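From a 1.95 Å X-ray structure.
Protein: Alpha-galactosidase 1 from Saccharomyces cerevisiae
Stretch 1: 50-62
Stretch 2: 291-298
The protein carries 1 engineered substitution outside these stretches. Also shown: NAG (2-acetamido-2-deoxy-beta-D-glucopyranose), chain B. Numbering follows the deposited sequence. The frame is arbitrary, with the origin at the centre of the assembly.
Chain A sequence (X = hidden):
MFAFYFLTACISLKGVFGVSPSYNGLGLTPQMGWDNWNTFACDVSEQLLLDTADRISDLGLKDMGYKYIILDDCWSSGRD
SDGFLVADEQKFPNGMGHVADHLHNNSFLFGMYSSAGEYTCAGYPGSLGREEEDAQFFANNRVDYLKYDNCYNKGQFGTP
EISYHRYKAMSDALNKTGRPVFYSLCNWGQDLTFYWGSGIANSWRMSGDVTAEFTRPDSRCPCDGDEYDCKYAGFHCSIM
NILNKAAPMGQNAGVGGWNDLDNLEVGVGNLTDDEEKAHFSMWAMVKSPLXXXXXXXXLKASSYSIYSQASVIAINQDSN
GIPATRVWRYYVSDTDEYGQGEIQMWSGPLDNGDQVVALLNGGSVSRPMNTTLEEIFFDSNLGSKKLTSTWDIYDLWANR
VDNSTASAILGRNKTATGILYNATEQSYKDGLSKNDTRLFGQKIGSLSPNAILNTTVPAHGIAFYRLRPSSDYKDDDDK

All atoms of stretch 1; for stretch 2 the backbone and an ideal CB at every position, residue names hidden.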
# COMPACT_ATOMS: atom_id res chain seq x y z
N LEU A 50 -44.51 8.38 -5.70
CA LEU A 50 -45.63 7.83 -6.48
C LEU A 50 -45.82 8.53 -7.83
O LEU A 50 -46.14 7.87 -8.81
CB LEU A 50 -46.92 7.82 -5.65
CG LEU A 50 -46.84 7.02 -4.33
CD1 LEU A 50 -48.18 6.97 -3.62
CD2 LEU A 50 -46.28 5.60 -4.52
N ASP A 51 -45.65 9.86 -7.86
CA ASP A 51 -45.63 10.62 -9.13
C ASP A 51 -44.55 10.14 -10.08
O ASP A 51 -44.80 9.97 -11.28
CB ASP A 51 -45.42 12.12 -8.87
CG ASP A 51 -46.64 12.80 -8.29
OD1 ASP A 51 -47.70 12.16 -8.15
OD2 ASP A 51 -46.51 14.01 -7.96
N THR A 52 -43.34 9.92 -9.56
CA THR A 52 -42.24 9.38 -10.35
C THR A 52 -42.55 7.98 -10.86
O THR A 52 -42.35 7.68 -12.03
CB THR A 52 -40.93 9.34 -9.54
OG1 THR A 52 -40.43 10.66 -9.37
CG2 THR A 52 -39.87 8.49 -10.25
N ALA A 53 -43.04 7.13 -9.96
CA ALA A 53 -43.37 5.76 -10.30
C ALA A 53 -44.45 5.72 -11.38
O ALA A 53 -44.35 4.93 -12.31
CB ALA A 53 -43.83 5.00 -9.06
N ASP A 54 -45.47 6.58 -11.26
CA ASP A 54 -46.52 6.70 -12.28
C ASP A 54 -45.91 7.05 -13.64
O ASP A 54 -46.27 6.45 -14.66
CB ASP A 54 -47.56 7.76 -11.90
CG ASP A 54 -48.54 7.29 -10.83
OD1 ASP A 54 -48.52 6.11 -10.42
OD2 ASP A 54 -49.36 8.12 -10.39
N ARG A 55 -44.99 8.01 -13.64
CA ARG A 55 -44.29 8.46 -14.84
C ARG A 55 -43.43 7.35 -15.45
O ARG A 55 -43.45 7.16 -16.66
CB ARG A 55 -43.45 9.71 -14.54
CG ARG A 55 -42.57 10.24 -15.67
CD ARG A 55 -43.37 10.89 -16.80
NE ARG A 55 -42.57 11.85 -17.56
CZ ARG A 55 -42.97 12.47 -18.67
NH1 ARG A 55 -44.17 12.22 -19.20
NH2 ARG A 55 -42.17 13.33 -19.27
N ILE A 56 -42.70 6.61 -14.61
CA ILE A 56 -41.85 5.51 -15.09
C ILE A 56 -42.70 4.39 -15.70
O ILE A 56 -42.34 3.79 -16.71
CB ILE A 56 -40.90 4.98 -13.98
CG1 ILE A 56 -39.85 6.06 -13.65
CG2 ILE A 56 -40.21 3.66 -14.39
CD1 ILE A 56 -38.92 5.71 -12.51
N SER A 57 -43.84 4.11 -15.06
CA SER A 57 -44.83 3.20 -15.63
C SER A 57 -45.34 3.70 -16.99
O SER A 57 -45.28 2.96 -17.99
CB SER A 57 -45.99 2.99 -14.65
OG SER A 57 -46.83 1.94 -15.08
N ASP A 58 -45.83 4.94 -17.02
CA ASP A 58 -46.48 5.49 -18.23
C ASP A 58 -45.52 5.63 -19.42
O ASP A 58 -45.93 5.44 -20.57
CB ASP A 58 -47.18 6.82 -17.94
CG ASP A 58 -48.37 6.67 -17.01
OD1 ASP A 58 -48.92 5.55 -16.88
OD2 ASP A 58 -48.78 7.69 -16.41
N LEU A 59 -44.25 5.93 -19.14
CA LEU A 59 -43.22 5.98 -20.19
C LEU A 59 -42.82 4.59 -20.72
O LEU A 59 -42.03 4.49 -21.65
CB LEU A 59 -41.97 6.75 -19.72
CG LEU A 59 -42.14 8.24 -19.37
CD1 LEU A 59 -40.83 8.82 -18.83
CD2 LEU A 59 -42.66 9.08 -20.56
N GLY A 60 -43.37 3.54 -20.12
CA GLY A 60 -43.09 2.17 -20.56
C GLY A 60 -41.73 1.69 -20.09
O GLY A 60 -41.25 0.65 -20.53
N LEU A 61 -41.10 2.47 -19.22
CA LEU A 61 -39.77 2.13 -18.68
C LEU A 61 -39.85 1.02 -17.64
O LEU A 61 -38.97 0.16 -17.57
CB LEU A 61 -39.08 3.38 -18.13
CG LEU A 61 -38.57 4.36 -19.19
CD1 LEU A 61 -37.94 5.58 -18.55
CD2 LEU A 61 -37.58 3.69 -20.16
N LYS A 62 -40.93 1.03 -16.85
CA LYS A 62 -41.20 -0.06 -15.89
C LYS A 62 -41.21 -1.42 -16.60
O LYS A 62 -40.54 -2.36 -16.16
CB LYS A 62 -42.52 0.17 -15.16
CG LYS A 62 -42.90 -0.95 -14.16
CD LYS A 62 -44.34 -0.79 -13.65
CE LYS A 62 -45.36 -1.36 -14.64
NZ LYS A 62 -46.76 -1.01 -14.26
N UNK A 291 -29.66 1.88 -12.90
CA UNK A 291 -30.56 2.65 -12.07
C UNK A 291 -30.58 4.08 -12.63
O UNK A 291 -29.54 4.76 -12.71
CB UNK A 291 -30.13 2.62 -10.60
N UNK A 292 -31.76 4.50 -13.08
CA UNK A 292 -31.97 5.83 -13.62
C UNK A 292 -31.66 6.87 -12.55
O UNK A 292 -32.22 6.82 -11.46
CB UNK A 292 -33.40 5.99 -14.13
N UNK A 293 -30.76 7.79 -12.87
CA UNK A 293 -30.41 8.90 -11.96
C UNK A 293 -31.12 10.20 -12.30
O UNK A 293 -31.15 11.14 -11.51
CB UNK A 293 -28.90 9.14 -11.98
N UNK A 294 -31.72 10.24 -13.49
CA UNK A 294 -32.44 11.41 -13.99
C UNK A 294 -33.76 11.67 -13.24
O UNK A 294 -34.29 10.79 -12.55
CB UNK A 294 -32.72 11.23 -15.48
N UNK A 295 -34.27 12.90 -13.36
CA UNK A 295 -35.64 13.22 -12.97
C UNK A 295 -36.52 12.85 -14.15
O UNK A 295 -36.43 13.48 -15.21
CB UNK A 295 -35.80 14.69 -12.58
N UNK A 296 -37.34 11.82 -13.99
CA UNK A 296 -38.13 11.29 -15.11
C UNK A 296 -39.25 12.26 -15.55
O UNK A 296 -39.74 12.16 -16.68
CB UNK A 296 -38.74 9.94 -14.72
N UNK A 297 -39.62 13.18 -14.67
CA UNK A 297 -40.60 14.23 -14.99
C UNK A 297 -39.90 15.49 -15.51
O UNK A 297 -40.54 16.51 -15.77
CB UNK A 297 -41.44 14.57 -13.76
N UNK A 298 -38.59 15.41 -15.66
CA UNK A 298 -37.79 16.47 -16.23
C UNK A 298 -36.65 15.83 -17.02
O UNK A 298 -35.47 16.11 -16.81
CB UNK A 298 -37.26 17.41 -15.14
C1 NAG B . -32.52 21.89 -17.74
C2 NAG B . -33.35 21.99 -16.46
C3 NAG B . -34.85 21.87 -16.72
C4 NAG B . -35.31 22.81 -17.83
C5 NAG B . -34.38 22.72 -19.05
C6 NAG B . -34.71 23.82 -20.07
C7 NAG B . -32.68 21.36 -14.20
C8 NAG B . -32.44 20.23 -13.23
N2 NAG B . -32.92 21.01 -15.46
O3 NAG B . -35.58 22.16 -15.54
O4 NAG B . -36.64 22.49 -18.21
O5 NAG B . -33.01 22.85 -18.67
O6 NAG B . -35.30 23.22 -21.20
O7 NAG B . -32.66 22.53 -13.81

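Position 291 lies on a strand, and its ideal CB has nothing of stretch 1 within 5.5 Å. The helix therefore sets no rule here, though extended angles tolerate branched residues well; the deposited residue is Ile-291.

Position 292, still on the strand, points its CA-to-CB bond toward stretch 1, but across a gap. Leu-61 offers a methyl group on the far side, so a long apolar side chain, Ile, Leu or Met, could bridge the distance where a short one would stop short. Ile-292 does so with chi1 m and chi2 t, bringing its CD1 to 4.1 Å from Leu-61 CD1.

Positions 293 and 294 are out of reach of the helix, and their negative phi values demand nothing unusual. They hold Gly-293 and Ala-294.

At 295 the CA-to-CB bond points away, so small or polar residues would be acceptable, and one able to curl back could serve the turn that follows. Asn-295 does this: its OD1 accepts a hydrogen bond from the backbone N of 297 at 3.0 Å, while its backbone O accepts another from N of 298 at 2.9 Å.

Position 296 is the centre of the contact. Its CA-to-CB bond points toward the helix, and the ideal CB sits 4.0 Å from Arg-55 CG and 4.2 Å from Ile-56 CG1. With aliphatic atoms so close, a compact apolar side chain, Val, Ala or perhaps Ile, is the natural choice. Val-296, at chi1 m, places CG2 3.6 Å from Thr-52 CG2, 3.7 Å from Arg-55 CG and 3.8 Å from Ile-56 CG1. The backbone adds polar anchors that do not depend on the side chain: Arg-55 NE donates to Val-296 O at 3.0 Å and a nearly straight 170°, with the oxygen at the guanidinium edge, and a water bridges Val-296 N and Thr-52 OG1, 3.0 Å from each.

Position 297 sets its CA-to-CB bond sideways, with Arg-55 NE 4.8 Å from the ideal CB. A polar side chain of moderate length, Asn, Asp, Ser or Gln, could lie along the helix here. Asn-297, chi1 m, turns its end nearer and packs without a hydrogen bond to stretch 1: ND2 is 3.5 Å from Arg-55 CD, and OD1 is 4.0 Å from Thr-52 CA.

Position 298 points away from the helix, toward the visible sugar, so a polar side chain that can reach it suits. Asn-298 donates from ND2 to NAG O3 at 2.8 Å.

Stretch 2 291-298: IIGANVNN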
# COMPACT_ATOMS: atom_id res chain seq x y z
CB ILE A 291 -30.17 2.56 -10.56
CG1 ILE A 291 -30.42 1.14 -10.03
CG2 ILE A 291 -30.95 3.59 -9.72
CD1 ILE A 291 -29.66 0.79 -8.75
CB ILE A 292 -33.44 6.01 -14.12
CG1 ILE A 292 -33.78 4.98 -15.22
CG2 ILE A 292 -33.68 7.44 -14.61
CD1 ILE A 292 -35.26 4.89 -15.56
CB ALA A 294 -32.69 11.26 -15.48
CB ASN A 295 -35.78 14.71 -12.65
CG ASN A 295 -37.22 15.12 -12.30
OD1 ASN A 295 -38.14 14.31 -12.31
ND2 ASN A 295 -37.40 16.39 -11.95
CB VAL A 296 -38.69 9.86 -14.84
CG1 VAL A 296 -37.54 8.84 -14.72
CG2 VAL A 296 -39.58 9.82 -13.61
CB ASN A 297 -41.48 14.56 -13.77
CG ASN A 297 -42.51 13.47 -13.49
OD1 ASN A 297 -42.39 12.74 -12.51
ND2 ASN A 297 -43.53 13.37 -14.35
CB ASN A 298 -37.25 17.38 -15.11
CG ASN A 298 -36.79 18.73 -15.61
OD1 ASN A 298 -36.99 19.07 -16.78
ND2 ASN A 298 -36.19 19.51 -14.73
O HOH W 1 -38.12 11.54 -11.09
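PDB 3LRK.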